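Local coordinates for protein carbamate kinase (Mycoplasma penetrans, PDB 4AXS) that probably catalyses the reversible transfer of a phosphoryl group between ATP and carbamate, as a dimeric member of the amino acid kinase family, at residues A[76-81]-A[149-154]; A[141-146]-A[181-186]; A[131-136]-A[206-211]. All coordinates share one frame; numbering follows the deposited sequence.

Contact 1 (A[76-81]-A[149-154]); sequences MIFNAF and KPVGPF
Phe78 and Asn79, neighbours on one flank of helix 71-83, carry this contact, and they meet Val151, Gly152 and Pro153 in two different ways. The apolar part belongs to Phe78. With CG anti to the backbone N (chi1 180°), its ring is carried from the helix to the Val151-Pro153 loop, where the ring edge does the touching: CD2 lies 4.2 Å from Gly152 CA and CE2 the same 4.2 Å from Pro153 CD, both partners near the ring plane. Val151 is looser, its CG1 4.4 Å from Phe78 CE2. The side chains of Phe78 and Pro153 cross at about a right angle. Phe96 of helix 96-121 meets the same phenylalanine edge-to-face, and Val151 also rests on Phe96.

The polar part is the amide of Asn79. Across the contact its OD1 meets carbon: 3.6 Å from Gly152 CA and 3.8 Å from Pro153 CD. Gly152, with a positive phi (64°), thus brings its CA both to the ring edge and to the amide oxygen.

No hydrogen bond joins the two segments. The chemistry therefore implies a shallow surface contact held by van der Waals packing, with the segment 149-154 tied more firmly by backbone bonds to Val182 and Lys180.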
# COMPACT_ATOMS: atom_id res chain seq x y z
N MET A 76 -8.72 13.28 -5.98
CA MET A 76 -8.58 13.09 -7.40
C MET A 76 -9.03 11.73 -7.84
O MET A 76 -9.55 11.57 -8.93
CB MET A 76 -7.14 13.24 -7.83
CG MET A 76 -6.72 12.33 -8.95
SD MET A 76 -5.02 12.65 -9.43
CE MET A 76 -4.25 11.17 -8.84
N ILE A 77 -8.81 10.76 -6.99
CA ILE A 77 -9.06 9.40 -7.31
C ILE A 77 -10.50 9.10 -7.12
O ILE A 77 -11.06 8.32 -7.83
CB ILE A 77 -8.26 8.45 -6.40
CG1 ILE A 77 -6.80 8.39 -6.82
CG2 ILE A 77 -8.87 7.08 -6.43
CD1 ILE A 77 -5.84 7.94 -5.75
N PHE A 78 -11.10 9.73 -6.13
CA PHE A 78 -12.48 9.47 -5.79
C PHE A 78 -13.46 10.15 -6.73
O PHE A 78 -14.47 9.58 -7.11
CB PHE A 78 -12.71 9.90 -4.36
CG PHE A 78 -14.10 9.69 -3.89
CD1 PHE A 78 -14.48 8.49 -3.37
CD2 PHE A 78 -15.02 10.70 -3.96
CE1 PHE A 78 -15.75 8.29 -2.92
CE2 PHE A 78 -16.29 10.53 -3.52
CZ PHE A 78 -16.66 9.31 -3.00
N ASN A 79 -13.14 11.37 -7.11
CA ASN A 79 -13.86 12.11 -8.12
C ASN A 79 -13.97 11.30 -9.39
O ASN A 79 -15.02 10.84 -9.77
CB ASN A 79 -13.09 13.37 -8.45
CG ASN A 79 -13.36 14.48 -7.47
OD1 ASN A 79 -14.25 14.38 -6.67
ND2 ASN A 79 -12.63 15.55 -7.56
N ALA A 80 -12.82 11.14 -10.02
CA ALA A 80 -12.60 10.27 -11.15
C ALA A 80 -13.45 9.01 -11.29
O ALA A 80 -13.75 8.61 -12.39
CB ALA A 80 -11.14 9.90 -11.22
N PHE A 81 -13.83 8.36 -10.20
CA PHE A 81 -14.58 7.12 -10.34
C PHE A 81 -16.00 7.52 -10.48
O PHE A 81 -16.87 6.76 -10.82
CB PHE A 81 -14.43 6.29 -9.10
CG PHE A 81 -13.38 5.24 -9.20
CD1 PHE A 81 -13.57 4.13 -9.97
CD2 PHE A 81 -12.22 5.35 -8.49
CE1 PHE A 81 -12.60 3.16 -10.03
CE2 PHE A 81 -11.25 4.39 -8.56
CZ PHE A 81 -11.44 3.29 -9.33
N LYS A 149 -15.89 17.39 7.37
CA LYS A 149 -15.05 17.71 6.21
C LYS A 149 -15.78 17.37 4.90
O LYS A 149 -15.99 16.20 4.58
CB LYS A 149 -13.72 16.94 6.17
N PRO A 150 -16.14 18.41 4.12
CA PRO A 150 -16.71 18.26 2.78
C PRO A 150 -15.82 17.41 1.88
O PRO A 150 -14.60 17.48 2.01
CB PRO A 150 -16.77 19.69 2.24
CG PRO A 150 -16.71 20.56 3.46
CD PRO A 150 -15.83 19.83 4.42
N VAL A 151 -16.42 16.65 0.98
CA VAL A 151 -15.69 15.68 0.16
C VAL A 151 -16.35 15.44 -1.20
O VAL A 151 -17.57 15.51 -1.33
CB VAL A 151 -15.53 14.32 0.90
CG1 VAL A 151 -15.77 13.14 -0.04
CG2 VAL A 151 -14.17 14.23 1.59
N GLY A 152 -15.53 15.17 -2.21
CA GLY A 152 -16.02 14.75 -3.52
C GLY A 152 -16.86 15.77 -4.25
O GLY A 152 -16.80 16.96 -3.94
N PRO A 153 -17.66 15.30 -5.22
CA PRO A 153 -18.48 16.11 -6.15
C PRO A 153 -19.36 17.17 -5.47
O PRO A 153 -20.14 16.85 -4.57
CB PRO A 153 -19.37 15.06 -6.82
CG PRO A 153 -18.54 13.81 -6.79
CD PRO A 153 -17.78 13.86 -5.50
N PHE A 154 -19.22 18.41 -5.93
CA PHE A 154 -20.01 19.55 -5.45
C PHE A 154 -21.40 19.54 -6.09
O PHE A 154 -21.91 20.58 -6.50
CB PHE A 154 -19.28 20.86 -5.79

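Contact 2 (A[141-146]-A[181-186]); sequences DPAFKN and VVASPI
Ala183 presses its methyl group against the short, weakly bonded helix 142-145, and the tight part of the contact grows from there. Its CB sits 3.2 Å from Ala143 O and 3.6 Å from Phe144 CA. In Phe144, CG anti to the carbonyl carbon (chi1 -57°) brings CD1 of the ring to Ala183 CB, while CE1 reaches Pro185 CG at 3.4 Å, the two side chains crossing at about a right angle. Val137 of strand 134-137 touches both Phe144 and Pro185. The Ala143 methyl packs against the Ser184-Pro185 peptide, with CB 3.8 Å from Ser184 C.

At the buried Asp141 the grip becomes polar. Ile186 N donates to Asp141 OD2 at 3.0 Å, a fairly straight bond (161°) that meets the carboxylate from above its plane, 43° out of it. The other oxygen, OD1, takes a weak bond from Ala143 N.

The outer side is looser. The Lys145 and Asn146 side chains start away from segment 181-186, and Ile186, itself exposed, adds little beyond its backbone N-H and its CB beside OD2. The arrangement is that of an aspartate N-cap whose second carboxylate oxygen fastens the helix start to a neighbouring chain segment.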
# COMPACT_ATOMS: atom_id res chain seq x y z
N ASP A 141 -17.10 8.03 18.52
CA ASP A 141 -16.48 9.33 18.29
C ASP A 141 -17.56 10.36 17.95
O ASP A 141 -18.39 10.14 17.06
CB ASP A 141 -15.45 9.23 17.15
CG ASP A 141 -14.23 10.11 17.38
OD1 ASP A 141 -14.34 11.34 17.25
OD2 ASP A 141 -13.15 9.55 17.68
N PRO A 142 -17.57 11.48 18.69
CA PRO A 142 -18.46 12.60 18.41
C PRO A 142 -18.44 13.02 16.94
O PRO A 142 -19.46 13.44 16.40
CB PRO A 142 -17.88 13.71 19.28
CG PRO A 142 -17.29 12.98 20.45
CD PRO A 142 -16.76 11.69 19.90
N ALA A 143 -17.28 12.88 16.31
CA ALA A 143 -17.04 13.39 14.96
C ALA A 143 -18.05 12.88 13.94
O ALA A 143 -18.41 13.60 13.02
CB ALA A 143 -15.63 13.06 14.52
N PHE A 144 -18.49 11.64 14.10
CA PHE A 144 -19.40 11.04 13.13
C PHE A 144 -20.75 11.70 13.18
O PHE A 144 -21.40 11.90 12.15
CB PHE A 144 -19.58 9.55 13.40
CG PHE A 144 -18.31 8.77 13.41
CD1 PHE A 144 -17.58 8.61 12.25
CD2 PHE A 144 -17.85 8.20 14.59
CE1 PHE A 144 -16.41 7.89 12.26
CE2 PHE A 144 -16.68 7.47 14.59
CZ PHE A 144 -15.96 7.32 13.43
N LYS A 145 -21.18 12.03 14.40
CA LYS A 145 -22.49 12.61 14.63
C LYS A 145 -22.51 14.06 14.15
O LYS A 145 -23.56 14.69 14.09
CB LYS A 145 -22.87 12.49 16.11
CG LYS A 145 -23.00 11.03 16.56
CD LYS A 145 -23.26 10.88 18.05
CE LYS A 145 -23.41 9.40 18.43
NZ LYS A 145 -23.33 9.15 19.90
N ASN A 146 -21.33 14.56 13.80
CA ASN A 146 -21.19 15.87 13.16
C ASN A 146 -20.26 15.82 11.96
O ASN A 146 -19.10 16.21 12.05
CB ASN A 146 -20.69 16.92 14.16
CG ASN A 146 -20.47 18.28 13.51
OD1 ASN A 146 -19.56 19.01 13.89
ND2 ASN A 146 -21.29 18.60 12.51
N VAL A 181 -20.14 15.17 2.64
CA VAL A 181 -19.41 15.47 3.86
C VAL A 181 -19.00 14.21 4.61
O VAL A 181 -19.60 13.15 4.42
CB VAL A 181 -20.25 16.33 4.83
CG1 VAL A 181 -21.39 15.51 5.41
CG2 VAL A 181 -19.37 16.89 5.94
N VAL A 182 -17.99 14.33 5.47
CA VAL A 182 -17.47 13.19 6.21
C VAL A 182 -16.77 13.59 7.50
O VAL A 182 -16.19 14.67 7.60
CB VAL A 182 -16.41 12.42 5.41
CG1 VAL A 182 -16.99 11.12 4.86
CG2 VAL A 182 -15.87 13.28 4.28
N ALA A 183 -16.84 12.71 8.50
CA ALA A 183 -16.21 12.97 9.80
C ALA A 183 -14.68 12.99 9.83
O ALA A 183 -14.02 12.72 8.83
CB ALA A 183 -16.76 11.98 10.82
N SER A 184 -14.13 13.31 11.01
CA SER A 184 -12.69 13.32 11.25
C SER A 184 -12.37 12.75 12.63
O SER A 184 -12.00 13.49 13.55
CB SER A 184 -12.12 14.73 11.16
OG SER A 184 -12.34 15.29 9.89
N PRO A 185 -12.52 11.43 12.77
CA PRO A 185 -12.34 10.71 14.04
C PRO A 185 -10.96 10.89 14.66
O PRO A 185 -9.99 11.22 13.98
CB PRO A 185 -12.51 9.23 13.63
CG PRO A 185 -13.28 9.27 12.37
CD PRO A 185 -12.87 10.52 11.67
N ILE A 186 -10.89 10.65 15.97
CA ILE A 186 -9.63 10.63 16.70
C ILE A 186 -8.99 9.24 16.67
O ILE A 186 -9.62 8.24 17.01
CB ILE A 186 -9.86 11.06 18.16
CG1 ILE A 186 -10.30 12.52 18.21
CG2 ILE A 186 -8.61 10.83 18.99
CD1 ILE A 186 -9.26 13.49 17.70

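Contact 3 (A[131-136]-A[206-211]); sequences FLTQTI and CIVGGG
Two parallel strands, 128-130 and 205-207, lie side by side near the dimer interface, and this contact lies at and just beyond the paired residues. Phe131 N donates to Ile207 O at 3.0 Å, nearly straight along the carbonyl. Alongside it, the Phe131 ring stands next to Val208, the two side chains pointing the same way. With CG anti to the carbonyl carbon (chi1 -54°), the ring brings CD1 to 3.4 Å from Val208 CG1, while CE1 meets Cys206 CB at 3.8 Å, in the plane of the ring and at its edge. The Cys206 sulfur continues along that edge: SG is 5.4 Å from the Phe131 ring centroid and 84° off the normal, a sulfur-aromatic contact. Helix 193-201 closes over this cluster through Ile196, Asn199 and Val200, and Phe131 also meets the ring of Phe131 of the second subunit.

Beyond Val208 the chain enters Gly209-Gly210-Gly211, a glycine-rich loop after strand 205-207, within the alpha-beta-alpha sandwich of the amino acid kinase fold. Gly209 has a positive phi. Thr133 meets the start of this loop: OG1, anti to the carbonyl carbon, accepts from Gly209 N at 3.0 Å with an N-H...O angle of 147°, and its methyl CG2 lies 3.8 Å from the same nitrogen. A water fills the next position, accepting from Gly210 N and donating to Phe131 O at 2.7 Å. Two successive glycine N-H groups are thus satisfied, one by a side-chain hydroxyl and one through solvent, in a fully buried setting. The backbone N of Thr133 donates to Gln104 OE1 of helix 96-121.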
# COMPACT_ATOMS: atom_id res chain seq x y z
N PHE A 131 3.94 0.63 4.75
CA PHE A 131 2.83 -0.15 5.27
C PHE A 131 1.49 0.49 4.92
O PHE A 131 1.21 1.63 5.31
CB PHE A 131 2.93 -0.30 6.79
CG PHE A 131 4.23 -0.85 7.26
CD1 PHE A 131 5.28 -0.00 7.56
CD2 PHE A 131 4.40 -2.21 7.42
CE1 PHE A 131 6.50 -0.51 8.00
CE2 PHE A 131 5.61 -2.72 7.87
CZ PHE A 131 6.66 -1.87 8.15
N LEU A 132 0.66 -0.24 4.21
CA LEU A 132 -0.73 0.15 4.08
C LEU A 132 -1.27 0.34 5.51
O LEU A 132 -1.06 -0.53 6.36
CB LEU A 132 -1.48 -0.94 3.31
CG LEU A 132 -2.89 -0.70 2.79
CD1 LEU A 132 -3.89 -1.48 3.63
CD2 LEU A 132 -3.27 0.78 2.73
N THR A 133 -1.94 1.46 5.78
CA THR A 133 -2.34 1.80 7.15
C THR A 133 -3.84 1.89 7.43
O THR A 133 -4.57 2.67 6.82
CB THR A 133 -1.68 3.13 7.61
OG1 THR A 133 -0.25 3.04 7.47
CG2 THR A 133 -2.05 3.47 9.08
N GLN A 134 -4.30 1.08 8.38
CA GLN A 134 -5.66 1.21 8.90
C GLN A 134 -5.62 1.80 10.31
O GLN A 134 -4.95 1.27 11.21
CB GLN A 134 -6.42 -0.13 8.86
CG GLN A 134 -7.14 -0.38 7.53
CD GLN A 134 -7.94 -1.69 7.51
OE1 GLN A 134 -7.40 -2.75 7.20
NE2 GLN A 134 -9.22 -1.61 7.82
N THR A 135 -6.32 2.91 10.48
CA THR A 135 -6.31 3.61 11.75
C THR A 135 -7.56 3.29 12.53
O THR A 135 -8.68 3.48 12.06
CB THR A 135 -6.18 5.14 11.57
OG1 THR A 135 -4.90 5.47 11.04
CG2 THR A 135 -6.37 5.87 12.93
N ILE A 136 -7.34 2.79 13.74
CA ILE A 136 -8.41 2.49 14.67
C ILE A 136 -9.00 3.77 15.26
O ILE A 136 -8.28 4.63 15.78
CB ILE A 136 -7.91 1.60 15.82
CG1 ILE A 136 -7.03 0.47 15.27
CG2 ILE A 136 -9.09 1.04 16.60
CD1 ILE A 136 -7.80 -0.59 14.51
N CYS A 206 10.57 3.50 7.75
CA CYS A 206 9.19 3.06 7.60
C CYS A 206 8.21 4.17 7.25
O CYS A 206 8.10 5.14 7.98
CB CYS A 206 8.71 2.44 8.91
SG CYS A 206 9.76 1.19 9.60
N ILE A 207 7.47 3.98 6.16
CA ILE A 207 6.45 4.95 5.76
C ILE A 207 5.08 4.44 6.19
O ILE A 207 4.65 3.37 5.77
CB ILE A 207 6.48 5.21 4.25
CG1 ILE A 207 7.91 5.46 3.78
CG2 ILE A 207 5.57 6.37 3.90
CD1 ILE A 207 8.06 5.54 2.28
N VAL A 208 4.41 5.22 7.03
CA VAL A 208 3.11 4.84 7.58
C VAL A 208 2.15 6.01 7.70
O VAL A 208 2.53 7.17 7.48
CB VAL A 208 3.27 4.23 8.97
CG1 VAL A 208 3.96 2.88 8.90
CG2 VAL A 208 4.03 5.19 9.87
N GLY A 209 0.91 5.70 8.07
CA GLY A 209 -0.11 6.72 8.27
C GLY A 209 -0.39 7.55 7.03
O GLY A 209 -0.67 8.75 7.12
N GLY A 210 -0.30 6.90 5.86
CA GLY A 210 -0.58 7.58 4.60
C GLY A 210 -1.98 8.15 4.62
O GLY A 210 -2.94 7.44 4.89
N GLY A 211 -2.10 9.45 4.37
CA GLY A 211 -3.39 10.13 4.42
C GLY A 211 -4.07 9.97 5.76
O GLY A 211 -5.28 10.16 5.88
O HOH W 1 0.50 4.18 5.01

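Overall arrangement
The three contacts lie 18 to 21 Å apart between centres. Contact 3 is the most central, about 9 Å from the chain centre; contacts 1 and 2 lie 19 and 17 Å out. Contacts 1 and 2 touch through the outlying antiparallel pair of strands 149-150 and 181-182, Val151 packing on Val182. Strand 134-137 of contact 3 leads into helix 142-145 of contact 2; their nearest atoms are about 4 Å apart without touching. Both segments of contact 2 fall in sequence between those of contact 3, while those of contact 1 alternate with both. Helix 71-83 packs on the second subunit through residues other than Phe78 and Asn79; contact 3 reaches it through Phe131, Leu132 and Gln134.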